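Local coordinates for Carboxylesterase/phospholipase family protein (Francisella tularensis subsp. tularensis, PDB 4F21) that probably hydrolyses carboxylic esters as a serine hydrolase of the carboxylesterase/phospholipase family, within the alpha/beta hydrolase superfamily, at residues 52-57 with 69-74; 80-85 with 139-144; 112-117 with 147-152. All blocks are in the same frame, centred on the assembly; numbering follows the deposited sequence.

Overall arrangement
From the N terminus, the chain runs through strand 38-44 of the central sheet and into a loop that folds back on strand 67-72; contact 1 closes this short excursion. Contact 2 then opens at the start of helix 82-88, and contact 3 opens on helix 111-126 before contact 2 has closed. Segment 139-144, at the end of strand 134-139, closes contact 2, and helix 144-150 closes contact 3, so the two long loops cross. Contact 1 meets contact 2 where Phe53 packs on Phe139, whereas contacts 2 and 3 adjoin only in sequence. Contact 1 covers a strand with a loop, contact 2 joins 80-85 to the turn after strand 134-139, and contact 3 packs helix on helix.

Contact 1 (52-57 with 69-74); sequences DFVDIV and FIFPHA
Val57 lays its CG2 methyl over the ring of Phe69, and the two side chains form one of a pair of CH-pi contacts between loop 52-57 and strand 67-72. The methyl carbon lies 3.5 Å from the centroid of the Phe69 ring and only 14° off its normal. A branch tip placed this centrally is within reach of all six ring carbons, closest to CD1 and CE1 and farthest from CD2 and CE2.

The second aromatic contact uses backbone as well as side chain. Phe71 turns one face to Val54, whose CA stands 3.8 Å from CZ, displaced from the ring centre toward the rim, while Val54 CG2 lies 4.1 Å from CG at the other end of the ring. With CG1 of Val54 anti to the backbone N (chi1 166°), CG2 sits beside that N and stands over the root of the ring, on the same face as CA. The outer end of Phe71 meets Phe53: CZ lies 3.3 Å from the carbonyl O of Phe53, at an oblique approach, and CE1 is 4.0 Å from its CB. That same carbonyl accepts the backbone N-H of Ile56 at 2.9 Å, so the turn that contains Val54 and leads into Val57 also fixes the oxygen near the ring. Apolar and CH-pi contacts join the segments, while the strand's backbone bonds go to its sheet neighbours.

Phe69 and Phe71 alternate with Ile70 along the strand and project from the same side of the sheet, where the loop covers them. Strand 27-30 flanks this strand on one side and 38-44 on the other; Trp42 of the latter meets the rings of both Phe53 and Phe71, while Ile70 turns to the far side of the sheet, against Gln124 of helix 111-126.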
ATOM      1  N   ASP A  52      -6.675 -10.981   6.942  1.00 63.71           N
ATOM      2  CA  ASP A  52      -6.809 -10.290   8.218  1.00 35.32           C
ATOM      3  C   ASP A  52      -5.446 -10.038   8.861  1.00 34.51           C
ATOM      4  O   ASP A  52      -4.995 -10.819   9.698  1.00 28.04           O
ATOM      5  CB  ASP A  52      -7.685 -11.118   9.159  1.00 51.08           C
ATOM      6  CG  ASP A  52      -8.221 -10.311  10.319  1.00 79.70           C
ATOM      7  OD1 ASP A  52      -7.713  -9.196  10.554  1.00 76.73           O
ATOM      8  OD2 ASP A  52      -9.152 -10.792  10.997  1.00 97.36           O
ATOM      9  N   PHE A  53      -4.806  -8.937   8.473  1.00 56.86           N
ATOM     10  CA  PHE A  53      -3.472  -8.589   8.962  1.00 28.77           C
ATOM     11  C   PHE A  53      -3.477  -7.929  10.335  1.00 34.00           C
ATOM     12  O   PHE A  53      -2.460  -7.386  10.762  1.00 35.80           O
ATOM     13  CB  PHE A  53      -2.783  -7.639   7.986  1.00 17.73           C
ATOM     14  CG  PHE A  53      -2.358  -8.283   6.702  1.00 33.99           C
ATOM     15  CD1 PHE A  53      -3.183  -8.247   5.592  1.00 36.32           C
ATOM     16  CD2 PHE A  53      -1.123  -8.905   6.599  1.00 27.48           C
ATOM     17  CE1 PHE A  53      -2.788  -8.828   4.405  1.00 65.36           C
ATOM     18  CE2 PHE A  53      -0.721  -9.489   5.416  1.00 18.76           C
ATOM     19  CZ  PHE A  53      -1.555  -9.451   4.316  1.00 60.90           C
ATOM     20  N   VAL A  54      -4.617  -7.959  11.017  1.00 41.90           N
ATOM     21  CA  VAL A  54      -4.743  -7.322  12.326  1.00 40.82           C
ATOM     22  C   VAL A  54      -3.710  -7.869  13.309  1.00 21.24           C
ATOM     23  O   VAL A  54      -3.181  -7.132  14.142  1.00 26.97           O
ATOM     24  CB  VAL A  54      -6.181  -7.459  12.890  1.00 48.44           C
ATOM     25  CG1 VAL A  54      -6.227  -7.117  14.371  1.00 63.12           C
ATOM     26  CG2 VAL A  54      -7.138  -6.567  12.114  1.00 41.42           C
ATOM     27  N   ASP A  55      -3.397  -9.153  13.172  1.00 20.13           N
ATOM     28  CA  ASP A  55      -2.403  -9.807  14.024  1.00 29.42           C
ATOM     29  C   ASP A  55      -0.950  -9.438  13.710  1.00 25.80           C
ATOM     30  O   ASP A  55      -0.068  -9.634  14.544  1.00 33.79           O
ATOM     31  CB  ASP A  55      -2.565 -11.326  13.963  1.00 28.18           C
ATOM     32  CG  ASP A  55      -2.386 -11.889  12.559  1.00 17.70           C
ATOM     33  OD1 ASP A  55      -2.780 -13.051  12.358  1.00 38.86           O
ATOM     34  OD2 ASP A  55      -1.866 -11.195  11.659  1.00 15.73           O
ATOM     35  N   ILE A  56      -0.713  -8.913  12.508  1.00 16.10           N
ATOM     36  CA  ILE A  56       0.637  -8.624  12.014  1.00 19.72           C
ATOM     37  C   ILE A  56       1.500  -7.871  13.028  1.00 12.55           C
ATOM     38  O   ILE A  56       2.725  -7.995  13.040  1.00 64.75           O
ATOM     39  CB  ILE A  56       0.580  -7.842  10.672  1.00 27.40           C
ATOM     40  CG1 ILE A  56       1.523  -8.451   9.642  1.00 23.30           C
ATOM     41  CG2 ILE A  56       0.857  -6.353  10.865  1.00 20.22           C
ATOM     42  CD1 ILE A  56       1.583  -7.670   8.365  1.00 12.91           C
ATOM     43  N   VAL A  57       0.835  -7.115  13.893  1.00 27.57           N
ATOM     44  CA  VAL A  57       1.486  -6.305  14.910  1.00 39.70           C
ATOM     45  C   VAL A  57       2.374  -7.129  15.847  1.00 51.75           C
ATOM     46  O   VAL A  57       3.471  -6.700  16.210  1.00 28.09           O
ATOM     47  CB  VAL A  57       0.430  -5.506  15.698  1.00 12.93           C
ATOM     48  CG1 VAL A  57       0.819  -5.349  17.158  1.00 63.95           C
ATOM     49  CG2 VAL A  57       0.213  -4.165  15.036  1.00 15.10           C
ATOM     50  N   PHE A  69      -2.090   2.009  15.051  1.00 59.26           N
ATOM     51  CA  PHE A  69      -2.381   1.214  13.861  1.00 47.27           C
ATOM     52  C   PHE A  69      -3.824   1.375  13.385  1.00 55.50           C
ATOM     53  O   PHE A  69      -4.770   1.230  14.169  1.00 67.35           O
ATOM     54  CB  PHE A  69      -2.050  -0.262  14.093  1.00 41.92           C
ATOM     55  CG  PHE A  69      -0.594  -0.598  13.903  1.00 43.85           C
ATOM     56  CD1 PHE A  69       0.275  -0.620  14.979  1.00 40.83           C
ATOM     57  CD2 PHE A  69      -0.097  -0.895  12.643  1.00 41.99           C
ATOM     58  CE1 PHE A  69       1.611  -0.933  14.802  1.00 44.92           C
ATOM     59  CE2 PHE A  69       1.237  -1.207  12.463  1.00 44.12           C
ATOM     60  CZ  PHE A  69       2.091  -1.226  13.543  1.00 34.11           C
ATOM     61  N   ILE A  70      -3.975   1.671  12.095  1.00 43.49           N
ATOM     62  CA  ILE A  70      -5.289   1.844  11.481  1.00 36.43           C
ATOM     63  C   ILE A  70      -5.582   0.745  10.460  1.00 24.06           C
ATOM     64  O   ILE A  70      -4.905   0.649   9.441  1.00 18.20           O
ATOM     65  CB  ILE A  70      -5.391   3.205  10.770  1.00 39.28           C
ATOM     66  CG1 ILE A  70      -5.137   4.337  11.761  1.00 37.70           C
ATOM     67  CG2 ILE A  70      -6.756   3.372  10.116  1.00 48.38           C
ATOM     68  CD1 ILE A  70      -6.108   4.351  12.915  1.00 51.93           C
ATOM     69  N   PHE A  71      -6.591  -0.077  10.744  1.00 25.34           N
ATOM     70  CA  PHE A  71      -7.012  -1.151   9.844  1.00 36.16           C
ATOM     71  C   PHE A  71      -8.427  -0.924   9.318  1.00 41.94           C
ATOM     72  O   PHE A  71      -9.383  -1.471   9.868  1.00 40.12           O
ATOM     73  CB  PHE A  71      -6.983  -2.501  10.565  1.00 20.94           C
ATOM     74  CG  PHE A  71      -5.607  -3.062  10.762  1.00 26.14           C
ATOM     75  CD1 PHE A  71      -5.006  -3.817   9.771  1.00 15.28           C
ATOM     76  CD2 PHE A  71      -4.924  -2.853  11.947  1.00 29.97           C
ATOM     77  CE1 PHE A  71      -3.743  -4.341   9.950  1.00 45.12           C
ATOM     78  CE2 PHE A  71      -3.659  -3.375  12.134  1.00 33.67           C
ATOM     79  CZ  PHE A  71      -3.067  -4.120  11.133  1.00 49.96           C
ATOM     80  N   PRO A  72      -8.569  -0.125   8.248  1.00 31.88           N
ATOM     81  CA  PRO A  72      -9.889   0.126   7.655  1.00 42.32           C
ATOM     82  C   PRO A  72     -10.533  -1.153   7.129  1.00 68.16           C
ATOM     83  O   PRO A  72      -9.827  -2.026   6.621  1.00 86.22           O
ATOM     84  CB  PRO A  72      -9.577   1.073   6.494  1.00 23.13           C
ATOM     85  CG  PRO A  72      -8.269   1.691   6.845  1.00 43.62           C
ATOM     86  CD  PRO A  72      -7.507   0.627   7.562  1.00 33.09           C
ATOM     87  N   HIS A  73     -11.853  -1.263   7.257  1.00 63.29           N
ATOM     88  CA  HIS A  73     -12.573  -2.432   6.758  1.00 88.52           C
ATOM     89  C   HIS A  73     -12.588  -2.440   5.233  1.00 85.33           C
ATOM     90  O   HIS A  73     -12.502  -1.390   4.598  1.00 76.07           O
ATOM     91  CB  HIS A  73     -13.998  -2.484   7.316  1.00123.89           C
ATOM     92  CG  HIS A  73     -14.072  -2.909   8.751  1.00160.54           C
ATOM     93  ND1 HIS A  73     -13.109  -2.573   9.679  1.00174.88           N
ATOM     94  CD2 HIS A  73     -14.996  -3.640   9.416  1.00173.71           C
ATOM     95  CE1 HIS A  73     -13.437  -3.080  10.854  1.00179.79           C
ATOM     96  NE2 HIS A  73     -14.577  -3.732  10.723  1.00180.03           N
ATOM     97  N   ALA A  74     -12.718  -3.631   4.655  1.00117.37           N
ATOM     98  CA  ALA A  74     -12.530  -3.836   3.216  1.00131.57           C
ATOM     99  C   ALA A  74     -13.484  -3.057   2.305  1.00124.84           C
ATOM    100  O   ALA A  74     -13.341  -3.094   1.083  1.00129.09           O
ATOM    101  CB  ALA A  74     -12.581  -5.325   2.883  1.00137.86           C
TER

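Contact 2 (80-85 with 139-144); sequences TINMGM and FSQGGI
Ile81 packs against the side chain of Gln141, and this is the close part of the contact: its CD1 lies 3.6 Å from CG of Gln141, and its CG1 3.9 Å from the same carbon. The isoleucine crosses the glutamine chain at a slant. CG1 occupies the position between the backbone N and the carbonyl carbon (chi1 43°), which points it toward Gln141, and the extended second torsion carries CD1 on to the glutamine CG. Gln141 itself runs extended, with CG anti to the backbone N, and thereby reaches residues 81 and 82 near the start of the other segment.

The glutamine follows Ser140 in the sharp turn after strand 134-139, consistent with the nucleophile elbow of alpha/beta hydrolases. Ser140 has the strained phi/psi of 55°/-116° familiar from such elbows, and a type II' turn from Phe139 to Gly142 is closed by Gly142 N to Phe139 O, 2.9 Å. Ser140 OG is hydrogen-bonded to NE2 of His226, consistent with a Ser140-His226-Asp194 triad.

Toward Asn82 the fit is looser. Its side chain and that of Gln141 run antiparallel alongside one another, with CG of Asn82 still 4.2 Å from CG of Gln141. Both residues are partly exposed, and Asn82 is poorly ordered; its OD1 is hydrogen-bonded to the hydroxyl of Tyr166 rather than to the elbow.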
ATOM      1  N   THR A  80     -14.925  -3.567  -7.633  1.00 40.47           N
ATOM      2  CA  THR A  80     -14.876  -3.353  -9.078  1.00 75.68           C
ATOM      3  C   THR A  80     -13.483  -3.162  -9.696  1.00 96.65           C
ATOM      4  O   THR A  80     -13.370  -2.856 -10.883  1.00105.67           O
ATOM      5  CB  THR A  80     -15.741  -2.139  -9.468  1.00 71.18           C
ATOM      6  OG1 THR A  80     -15.404  -1.026  -8.628  1.00 40.10           O
ATOM      7  CG2 THR A  80     -17.215  -2.462  -9.293  1.00 88.98           C
ATOM      8  N   ILE A  81     -12.429  -3.343  -8.908  1.00 93.22           N
ATOM      9  CA  ILE A  81     -11.078  -3.102  -9.409  1.00 82.37           C
ATOM     10  C   ILE A  81     -10.411  -4.349  -9.999  1.00 88.52           C
ATOM     11  O   ILE A  81     -10.112  -4.390 -11.194  1.00 78.96           O
ATOM     12  CB  ILE A  81     -10.177  -2.444  -8.337  1.00 58.65           C
ATOM     13  CG1 ILE A  81     -10.388  -3.097  -6.973  1.00 48.67           C
ATOM     14  CG2 ILE A  81     -10.478  -0.956  -8.237  1.00 40.86           C
ATOM     15  CD1 ILE A  81      -9.715  -2.356  -5.839  1.00 59.69           C
ATOM     16  N   ASN A  82     -10.191  -5.362  -9.166  1.00109.75           N
ATOM     17  CA  ASN A  82      -9.539  -6.592  -9.606  1.00112.98           C
ATOM     18  C   ASN A  82     -10.455  -7.493 -10.426  1.00 91.63           C
ATOM     19  O   ASN A  82     -10.049  -8.572 -10.863  1.00 91.01           O
ATOM     20  CB  ASN A  82      -8.982  -7.369  -8.410  1.00130.69           C
ATOM     21  CG  ASN A  82      -7.489  -7.170  -8.229  1.00142.92           C
ATOM     22  OD1 ASN A  82      -6.921  -6.185  -8.699  1.00154.99           O
ATOM     23  ND2 ASN A  82      -6.844  -8.112  -7.550  1.00137.66           N
ATOM     24  N   MET A  83     -11.689  -7.050 -10.632  1.00 78.72           N
ATOM     25  CA  MET A  83     -12.648  -7.832 -11.397  1.00 64.10           C
ATOM     26  C   MET A  83     -12.235  -7.889 -12.861  1.00 61.64           C
ATOM     27  O   MET A  83     -11.847  -8.945 -13.350  1.00 72.52           O
ATOM     28  CB  MET A  83     -14.063  -7.272 -11.239  1.00 43.55           C
ATOM     29  CG  MET A  83     -15.120  -8.093 -11.959  1.00 42.36           C
ATOM     30  SD  MET A  83     -15.337  -9.744 -11.271  1.00167.79           S
ATOM     31  CE  MET A  83     -16.242  -9.361  -9.776  1.00 49.19           C
ATOM     32  N   GLY A  84     -12.303  -6.750 -13.548  1.00 46.80           N
ATOM     33  CA  GLY A  84     -11.888  -6.663 -14.938  1.00 39.67           C
ATOM     34  C   GLY A  84     -10.475  -7.175 -15.135  1.00 41.80           C
ATOM     35  O   GLY A  84     -10.205  -7.971 -16.044  1.00 36.76           O
ATOM     36  N   MET A  85      -9.582  -6.717 -14.261  1.00 59.35           N
ATOM     37  CA  MET A  85      -8.201  -7.182 -14.213  1.00 62.85           C
ATOM     38  C   MET A  85      -8.108  -8.706 -14.280  1.00 52.74           C
ATOM     39  O   MET A  85      -7.584  -9.259 -15.246  1.00 28.41           O
ATOM     40  CB  MET A  85      -7.517  -6.655 -12.946  1.00 54.68           C
ATOM     41  CG  MET A  85      -6.256  -7.406 -12.526  1.00 32.52           C
ATOM     42  SD  MET A  85      -4.972  -7.426 -13.787  1.00 66.91           S
ATOM     43  CE  MET A  85      -3.700  -8.355 -12.938  1.00 20.71           C
ATOM     44  N   PHE A 139      -1.615  -4.347   0.682  1.00 57.21           N
ATOM     45  CA  PHE A 139      -1.381  -5.689   0.163  1.00 32.02           C
ATOM     46  C   PHE A 139      -2.366  -6.023  -0.955  1.00 54.01           C
ATOM     47  O   PHE A 139      -3.571  -5.789  -0.824  1.00 56.95           O
ATOM     48  CB  PHE A 139      -1.479  -6.734   1.280  1.00 14.80           C
ATOM     49  CG  PHE A 139      -1.441  -8.157   0.785  1.00 39.24           C
ATOM     50  CD1 PHE A 139      -0.235  -8.778   0.510  1.00 34.39           C
ATOM     51  CD2 PHE A 139      -2.612  -8.873   0.595  1.00 30.26           C
ATOM     52  CE1 PHE A 139      -0.199 -10.083   0.053  1.00 15.38           C
ATOM     53  CE2 PHE A 139      -2.581 -10.178   0.138  1.00 19.31           C
ATOM     54  CZ  PHE A 139      -1.377 -10.782  -0.131  1.00 12.84           C
ATOM     55  N   SER A 140      -1.836  -6.562  -2.050  1.00 45.30           N
ATOM     56  CA  SER A 140      -2.644  -7.071  -3.158  1.00 20.05           C
ATOM     57  C   SER A 140      -3.603  -6.008  -3.674  1.00 29.82           C
ATOM     58  O   SER A 140      -3.183  -4.976  -4.197  1.00 33.82           O
ATOM     59  CB  SER A 140      -3.418  -8.323  -2.726  1.00 22.74           C
ATOM     60  OG  SER A 140      -4.208  -8.838  -3.780  1.00 14.88           O
ATOM     61  N   GLN A 141      -4.894  -6.276  -3.521  1.00 38.14           N
ATOM     62  CA  GLN A 141      -5.943  -5.391  -4.009  1.00 54.51           C
ATOM     63  C   GLN A 141      -5.825  -4.013  -3.370  1.00 44.06           C
ATOM     64  O   GLN A 141      -6.113  -2.997  -3.998  1.00 25.77           O
ATOM     65  CB  GLN A 141      -7.310  -5.993  -3.689  1.00 74.69           C
ATOM     66  CG  GLN A 141      -8.452  -5.458  -4.525  1.00 91.81           C
ATOM     67  CD  GLN A 141      -9.762  -6.159  -4.222  1.00107.08           C
ATOM     68  OE1 GLN A 141      -9.936  -6.736  -3.148  1.00111.14           O
ATOM     69  NE2 GLN A 141     -10.688  -6.119  -5.173  1.00112.89           N
ATOM     70  N   GLY A 142      -5.388  -3.992  -2.115  1.00 53.10           N
ATOM     71  CA  GLY A 142      -5.286  -2.759  -1.361  1.00 36.91           C
ATOM     72  C   GLY A 142      -4.066  -1.930  -1.696  1.00 35.32           C
ATOM     73  O   GLY A 142      -4.104  -0.701  -1.602  1.00 70.47           O
ATOM     74  N   GLY A 143      -2.989  -2.599  -2.099  1.00 27.89           N
ATOM     75  CA  GLY A 143      -1.719  -1.941  -2.361  1.00 39.76           C
ATOM     76  C   GLY A 143      -1.778  -0.813  -3.375  1.00 63.86           C
ATOM     77  O   GLY A 143      -0.892   0.041  -3.424  1.00 79.23           O
ATOM     78  N   ILE A 144      -2.828  -0.817  -4.189  1.00 57.28           N
ATOM     79  CA  ILE A 144      -3.046   0.219  -5.188  1.00 57.71           C
ATOM     80  C   ILE A 144      -3.382   1.559  -4.530  1.00 58.20           C
ATOM     81  O   ILE A 144      -2.881   2.609  -4.936  1.00 37.28           O
ATOM     82  CB  ILE A 144      -4.204  -0.170  -6.125  1.00 54.86           C
ATOM     83  CG1 ILE A 144      -4.040  -1.616  -6.604  1.00 31.97           C
ATOM     84  CG2 ILE A 144      -4.291   0.795  -7.297  1.00 62.63           C
ATOM     85  CD1 ILE A 144      -5.321  -2.255  -7.098  1.00 16.92           C
TER

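Contact 3 (112-117 with 147-152); sequences SSIAKV and TYTAIT
CD1 of Ile114 touches CB of Tyr148 at 4.0 Å, an apolar contact at the root of that side chain, whose phenol ring leads away to stack on Phe173. A second methyl contact between helices 111-126 and 144-150, CG1 of Val117 to CG2 of Thr149 at 4.0 Å, lies about one helical turn farther on.

A methyl meets a hydroxyl between Ile114 and Thr149. CG2 of Ile114 is 3.3 Å from OG1 of Thr149, and the two side chains pass with their ends pointing opposite ways. Thr149 holds OG1 beside its own backbone N (chi1 -64°), leaving CG2 anti to that N and directed at Val117.

Among the polar bonds, that of Thr149 OG1 stays within its helix, going to the carbonyl O of Ile145 one turn back, while Tyr148 OH reaches the loop at Pro168 O. Ile145 also packs on both Ile114 and Val117, and Leu136 of strand 134-139 underlies Val117 and Thr149. The buried hydroxyl that meets Ile114 thus already has a partner in its own helix, and the two helices approach closely at a buried interface, 5.6 Å between the CA atoms of Ile114 and Thr149.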
ATOM      1  N   SER A 112     -12.385   7.485  -5.397  1.00 49.42           N
ATOM      2  CA  SER A 112     -13.205   7.569  -4.195  1.00 33.70           C
ATOM      3  C   SER A 112     -12.472   6.952  -3.017  1.00 35.28           C
ATOM      4  O   SER A 112     -12.294   7.599  -1.980  1.00 35.51           O
ATOM      5  CB  SER A 112     -14.547   6.865  -4.409  1.00 52.21           C
ATOM      6  OG  SER A 112     -14.361   5.505  -4.762  1.00 57.77           O
ATOM      7  N   SER A 113     -12.015   5.715  -3.206  1.00 37.64           N
ATOM      8  CA  SER A 113     -11.286   4.992  -2.172  1.00 35.20           C
ATOM      9  C   SER A 113     -10.095   5.809  -1.692  1.00 45.34           C
ATOM     10  O   SER A 113      -9.875   5.950  -0.484  1.00 40.94           O
ATOM     11  CB  SER A 113     -10.816   3.637  -2.692  1.00 28.03           C
ATOM     12  OG  SER A 113     -10.190   2.897  -1.662  1.00 27.15           O
ATOM     13  N   ILE A 114      -9.353   6.370  -2.645  1.00 49.53           N
ATOM     14  CA  ILE A 114      -8.206   7.209  -2.321  1.00 53.05           C
ATOM     15  C   ILE A 114      -8.653   8.311  -1.379  1.00 42.87           C
ATOM     16  O   ILE A 114      -8.061   8.503  -0.313  1.00 62.52           O
ATOM     17  CB  ILE A 114      -7.578   7.836  -3.581  1.00 91.47           C
ATOM     18  CG1 ILE A 114      -6.928   6.756  -4.450  1.00120.63           C
ATOM     19  CG2 ILE A 114      -6.563   8.905  -3.200  1.00 94.83           C
ATOM     20  CD1 ILE A 114      -6.289   7.290  -5.713  1.00130.39           C
ATOM     21  N   ALA A 115      -9.731   8.994  -1.758  1.00 23.87           N
ATOM     22  CA  ALA A 115     -10.253  10.099  -0.965  1.00 45.81           C
ATOM     23  C   ALA A 115     -10.559   9.630   0.448  1.00 62.48           C
ATOM     24  O   ALA A 115     -10.286  10.346   1.417  1.00 50.68           O
ATOM     25  CB  ALA A 115     -11.494  10.687  -1.612  1.00 49.40           C
ATOM     26  N   LYS A 116     -11.094   8.413   0.559  1.00 66.54           N
ATOM     27  CA  LYS A 116     -11.413   7.857   1.866  1.00 58.96           C
ATOM     28  C   LYS A 116     -10.145   7.881   2.696  1.00 60.47           C
ATOM     29  O   LYS A 116     -10.113   8.480   3.777  1.00 58.50           O
ATOM     30  CB  LYS A 116     -11.959   6.433   1.744  1.00 57.72           C
ATOM     31  CG  LYS A 116     -13.208   6.325   0.879  1.00 78.26           C
ATOM     32  CD  LYS A 116     -13.609   4.877   0.645  1.00 85.88           C
ATOM     33  CE  LYS A 116     -14.767   4.776  -0.337  1.00 85.57           C
ATOM     34  NZ  LYS A 116     -15.054   3.364  -0.720  1.00 67.29           N
ATOM     35  N   VAL A 117      -9.085   7.286   2.148  1.00 60.00           N
ATOM     36  CA  VAL A 117      -7.793   7.267   2.820  1.00 50.29           C
ATOM     37  C   VAL A 117      -7.375   8.694   3.151  1.00 27.62           C
ATOM     38  O   VAL A 117      -6.948   8.974   4.271  1.00 44.23           O
ATOM     39  CB  VAL A 117      -6.703   6.576   1.972  1.00 50.30           C
ATOM     40  CG1 VAL A 117      -5.346   6.687   2.654  1.00 41.50           C
ATOM     41  CG2 VAL A 117      -7.065   5.113   1.722  1.00 28.19           C
ATOM     42  N   THR A 147      -0.132   3.576  -2.708  1.00 51.23           N
ATOM     43  CA  THR A 147       0.858   4.236  -3.547  1.00 46.24           C
ATOM     44  C   THR A 147       0.249   5.459  -4.218  1.00 45.60           C
ATOM     45  O   THR A 147       0.649   6.591  -3.930  1.00 61.94           O
ATOM     46  CB  THR A 147       1.434   3.267  -4.602  1.00 26.70           C
ATOM     47  OG1 THR A 147       2.163   2.224  -3.942  1.00 18.73           O
ATOM     48  CG2 THR A 147       2.368   3.991  -5.547  1.00 21.27           C
ATOM     49  N   TYR A 148      -0.735   5.217  -5.087  1.00 30.44           N
ATOM     50  CA  TYR A 148      -1.447   6.272  -5.818  1.00 24.05           C
ATOM     51  C   TYR A 148      -1.875   7.432  -4.935  1.00 28.31           C
ATOM     52  O   TYR A 148      -1.783   8.590  -5.337  1.00 59.49           O
ATOM     53  CB  TYR A 148      -2.685   5.705  -6.518  1.00 44.20           C
ATOM     54  CG  TYR A 148      -2.427   5.155  -7.903  1.00 48.44           C
ATOM     55  CD1 TYR A 148      -1.473   5.722  -8.735  1.00 35.92           C
ATOM     56  CD2 TYR A 148      -3.145   4.066  -8.378  1.00 41.68           C
ATOM     57  CE1 TYR A 148      -1.239   5.218 -10.000  1.00 39.96           C
ATOM     58  CE2 TYR A 148      -2.921   3.558  -9.635  1.00 47.82           C
ATOM     59  CZ  TYR A 148      -1.968   4.136 -10.443  1.00 48.98           C
ATOM     60  OH  TYR A 148      -1.746   3.622 -11.698  1.00 51.03           O
ATOM     61  N   THR A 149      -2.355   7.114  -3.737  1.00 33.30           N
ATOM     62  CA  THR A 149      -2.737   8.137  -2.774  1.00 52.27           C
ATOM     63  C   THR A 149      -1.542   9.013  -2.415  1.00 56.41           C
ATOM     64  O   THR A 149      -1.571  10.232  -2.608  1.00 52.76           O
ATOM     65  CB  THR A 149      -3.304   7.512  -1.486  1.00 42.44           C
ATOM     66  OG1 THR A 149      -4.515   6.808  -1.788  1.00 18.58           O
ATOM     67  CG2 THR A 149      -3.588   8.591  -0.449  1.00 27.84           C
ATOM     68  N   ALA A 150      -0.482   8.379  -1.920  1.00 48.54           N
ATOM     69  CA  ALA A 150       0.675   9.106  -1.411  1.00 44.30           C
ATOM     70  C   ALA A 150       1.346   9.962  -2.480  1.00 30.04           C
ATOM     71  O   ALA A 150       1.831  11.057  -2.193  1.00 30.58           O
ATOM     72  CB  ALA A 150       1.671   8.145  -0.786  1.00 65.52           C
ATOM     73  N   ILE A 151       1.360   9.468  -3.713  1.00 45.03           N
ATOM     74  CA  ILE A 151       1.994  10.198  -4.806  1.00 47.53           C
ATOM     75  C   ILE A 151       1.076  11.265  -5.404  1.00 67.14           C
ATOM     76  O   ILE A 151       1.491  12.018  -6.281  1.00 81.58           O
ATOM     77  CB  ILE A 151       2.500   9.256  -5.918  1.00 34.05           C
ATOM     78  CG1 ILE A 151       1.327   8.639  -6.676  1.00 42.79           C
ATOM     79  CG2 ILE A 151       3.397   8.175  -5.334  1.00 42.41           C
ATOM     80  CD1 ILE A 151       1.759   7.771  -7.835  1.00 41.90           C
ATOM     81  N   THR A 152      -0.165  11.326  -4.926  1.00 60.77           N
ATOM     82  CA  THR A 152      -1.084  12.393  -5.323  1.00 45.26           C
ATOM     83  C   THR A 152      -1.505  13.193  -4.096  1.00 43.92           C
ATOM     84  O   THR A 152      -2.210  14.199  -4.201  1.00 43.38           O
ATOM     85  CB  THR A 152      -2.334  11.849  -6.031  1.00 25.67           C
ATOM     86  OG1 THR A 152      -3.038  10.969  -5.147  1.00 20.61           O
ATOM     87  CG2 THR A 152      -1.945  11.100  -7.297  1.00 17.59           C
TER